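Local coordinates for Lpg0393 helical bundle domain-containing protein (Legionella pneumophila subsp. pneumophila str. Philadelphia 1, PDB 4R0G) that acts as a guanine-nucleotide exchange factor for the small GTPases Rab5, Rab21 and Rab22, at residues 177-182 against 198-203. Numbering follows the deposited sequence.
Sequences DYLSLL and SLVVRL
Val200 lies with its CG2 methyl over one face of the Tyr178 ring. Val200 CG2 is 4.1 Å from the centroid of the Tyr178 ring and 24° off the ring normal, a CH-pi contact. It sits off centre, toward the rim, and Val200 CG2 is nearest to Tyr178 CE2, at 3.7 Å. Leu182 reaches the same methyl from its own helix: Leu182 CD1 is 4.1 Å from Val200 CG2. The other branch of Val200, CG1, is anti to the backbone N (chi1 179°). CG1 lies against CB and CA of Leu179, with Val200 CG1 3.9 Å from Leu179 CB. The two branches of Val200 therefore meet different residues, and Val200 has more of its surface covered by the facing helix segment than any other residue of the two segments.

Leu179 extends the contact toward the more exposed edge. Leu179 CD2 meets Val201 CG2 at 3.6 Å, and the CD1 methyl of Leu179 also lies near Val201 CG2. No hydrogen bond links the two segments, and the contact is wholly apolar. Tyr178 OH is hydrogen-bonded to Glu237 OE1 of helix 235-244. The Asp177 carboxylate is hydrogen-bonded to the backbone N of Glu74 and of Ser75 of the second subunit.

The segments belong to helices 155-183 and 193-208, which follow each other in sequence and run nearly antiparallel here. The segment axes approach to 9.6 Å at an angle of 157°. This is an up-down helix pair within the helical bundle domain. Helix 235-244 packs against Tyr178 through Phe240, Leu241 and Ile244, with the Phe240 ring nearly parallel to that of Tyr178. Helix 215-229 meets Leu199 and Leu203.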
loop_
_atom_site.group_PDB
_atom_site.type_symbol
_atom_site.label_atom_id
_atom_site.label_comp_id
_atom_site.label_asym_id
_atom_site.label_seq_id
_atom_site.Cartn_x
_atom_site.Cartn_y
_atom_site.Cartn_z
ATOM N N ASP A 177 4.329 -9.805 6.364
ATOM C CA ASP A 177 5.414 -10.018 5.417
ATOM C C ASP A 177 6.520 -10.871 6.021
ATOM O O ASP A 177 7.174 -11.656 5.323
ATOM C CB ASP A 177 5.952 -8.679 4.879
ATOM C CG ASP A 177 5.009 -8.032 3.851
ATOM O OD1 ASP A 177 4.291 -8.783 3.160
ATOM O OD2 ASP A 177 4.970 -6.783 3.716
ATOM N N TYR A 178 6.720 -10.727 7.324
ATOM C CA TYR A 178 7.609 -11.619 8.044
ATOM C C TYR A 178 7.058 -13.020 7.897
ATOM O O TYR A 178 7.769 -13.930 7.490
ATOM C CB TYR A 178 7.644 -11.214 9.509
ATOM C CG TYR A 178 8.517 -12.049 10.428
ATOM C CD1 TYR A 178 9.391 -13.012 9.934
ATOM C CD2 TYR A 178 8.461 -11.860 11.803
ATOM C CE1 TYR A 178 10.176 -13.771 10.791
ATOM C CE2 TYR A 178 9.240 -12.607 12.665
ATOM C CZ TYR A 178 10.093 -13.561 12.159
ATOM O OH TYR A 178 10.867 -14.293 13.030
ATOM N N LEU A 179 5.774 -13.178 8.199
ATOM C CA LEU A 179 5.142 -14.490 8.172
ATOM C C LEU A 179 5.379 -15.250 6.874
ATOM O O LEU A 179 5.935 -16.343 6.902
ATOM C CB LEU A 179 3.644 -14.366 8.415
ATOM C CG LEU A 179 2.920 -15.709 8.623
ATOM C CD1 LEU A 179 3.849 -16.755 9.259
ATOM C CD2 LEU A 179 1.639 -15.526 9.464
ATOM N N SER A 180 4.997 -14.673 5.740
ATOM C CA SER A 180 5.116 -15.402 4.471
ATOM C C SER A 180 6.561 -15.711 4.111
ATOM O O SER A 180 6.831 -16.755 3.519
ATOM C CB SER A 180 4.393 -14.695 3.305
ATOM O OG SER A 180 4.735 -13.332 3.246
ATOM N N LEU A 181 7.476 -14.803 4.448
ATOM C CA LEU A 181 8.892 -15.040 4.186
ATOM C C LEU A 181 9.442 -16.231 5.014
ATOM O O LEU A 181 10.199 -17.058 4.503
ATOM C CB LEU A 181 9.727 -13.767 4.401
ATOM C CG LEU A 181 9.708 -12.634 3.363
ATOM C CD1 LEU A 181 10.699 -11.538 3.727
ATOM C CD2 LEU A 181 9.999 -13.125 1.946
ATOM N N LEU A 182 9.039 -16.320 6.281
ATOM C CA LEU A 182 9.447 -17.414 7.149
ATOM C C LEU A 182 8.933 -18.740 6.584
ATOM O O LEU A 182 9.689 -19.708 6.498
ATOM C CB LEU A 182 8.896 -17.197 8.565
ATOM C CG LEU A 182 9.732 -17.599 9.781
ATOM C CD1 LEU A 182 8.822 -17.873 10.961
ATOM C CD2 LEU A 182 10.597 -18.804 9.488
ATOM N N SER A 198 4.581 -20.695 14.064
ATOM C CA SER A 198 3.470 -20.718 15.002
ATOM C C SER A 198 3.416 -19.472 15.882
ATOM O O SER A 198 2.336 -18.988 16.226
ATOM C CB SER A 198 3.548 -21.966 15.877
ATOM O OG SER A 198 2.489 -21.972 16.820
ATOM N N LEU A 199 4.585 -18.950 16.237
ATOM C CA LEU A 199 4.666 -17.736 17.043
ATOM C C LEU A 199 4.241 -16.494 16.269
ATOM O O LEU A 199 3.565 -15.647 16.812
ATOM C CB LEU A 199 6.078 -17.542 17.568
ATOM C CG LEU A 199 6.449 -18.294 18.834
ATOM C CD1 LEU A 199 7.958 -18.399 18.945
ATOM C CD2 LEU A 199 5.897 -17.550 20.004
ATOM N N VAL A 200 4.632 -16.393 15.003
ATOM C CA VAL A 200 4.320 -15.210 14.207
ATOM C C VAL A 200 2.825 -15.141 13.907
ATOM O O VAL A 200 2.197 -14.073 13.977
ATOM C CB VAL A 200 5.137 -15.176 12.892
ATOM C CG1 VAL A 200 4.783 -13.950 12.086
ATOM C CG2 VAL A 200 6.627 -15.186 13.198
ATOM N N VAL A 201 2.263 -16.297 13.586
ATOM C CA VAL A 201 0.838 -16.425 13.328
ATOM C C VAL A 201 0.015 -15.935 14.510
ATOM O O VAL A 201 -0.984 -15.225 14.347
ATOM C CB VAL A 201 0.487 -17.888 13.007
ATOM C CG1 VAL A 201 -0.998 -18.046 12.872
ATOM C CG2 VAL A 201 1.197 -18.307 11.738
ATOM N N ARG A 202 0.444 -16.305 15.706
ATOM C CA ARG A 202 -0.310 -15.944 16.889
ATOM C C ARG A 202 -0.124 -14.473 17.176
ATOM O O ARG A 202 -1.056 -13.800 17.569
ATOM C CB ARG A 202 0.087 -16.820 18.084
ATOM C CG ARG A 202 -0.405 -18.241 17.929
ATOM C CD ARG A 202 0.477 -19.217 18.641
ATOM N NE ARG A 202 0.779 -18.748 19.983
ATOM C CZ ARG A 202 1.922 -19.000 20.609
ATOM N NH1 ARG A 202 2.851 -19.731 19.999
ATOM N NH2 ARG A 202 2.119 -18.513 21.832
ATOM N N LEU A 203 1.087 -13.980 16.971
ATOM C CA LEU A 203 1.350 -12.551 17.049
ATOM C C LEU A 203 0.461 -11.791 16.050
ATOM O O LEU A 203 -0.181 -10.804 16.409
ATOM C CB LEU A 203 2.829 -12.260 16.802
ATOM C CG LEU A 203 3.157 -10.771 16.625
ATOM C CD1 LEU A 203 3.062 -10.010 17.939
ATOM C CD2 LEU A 203 4.551 -10.586 15.936
#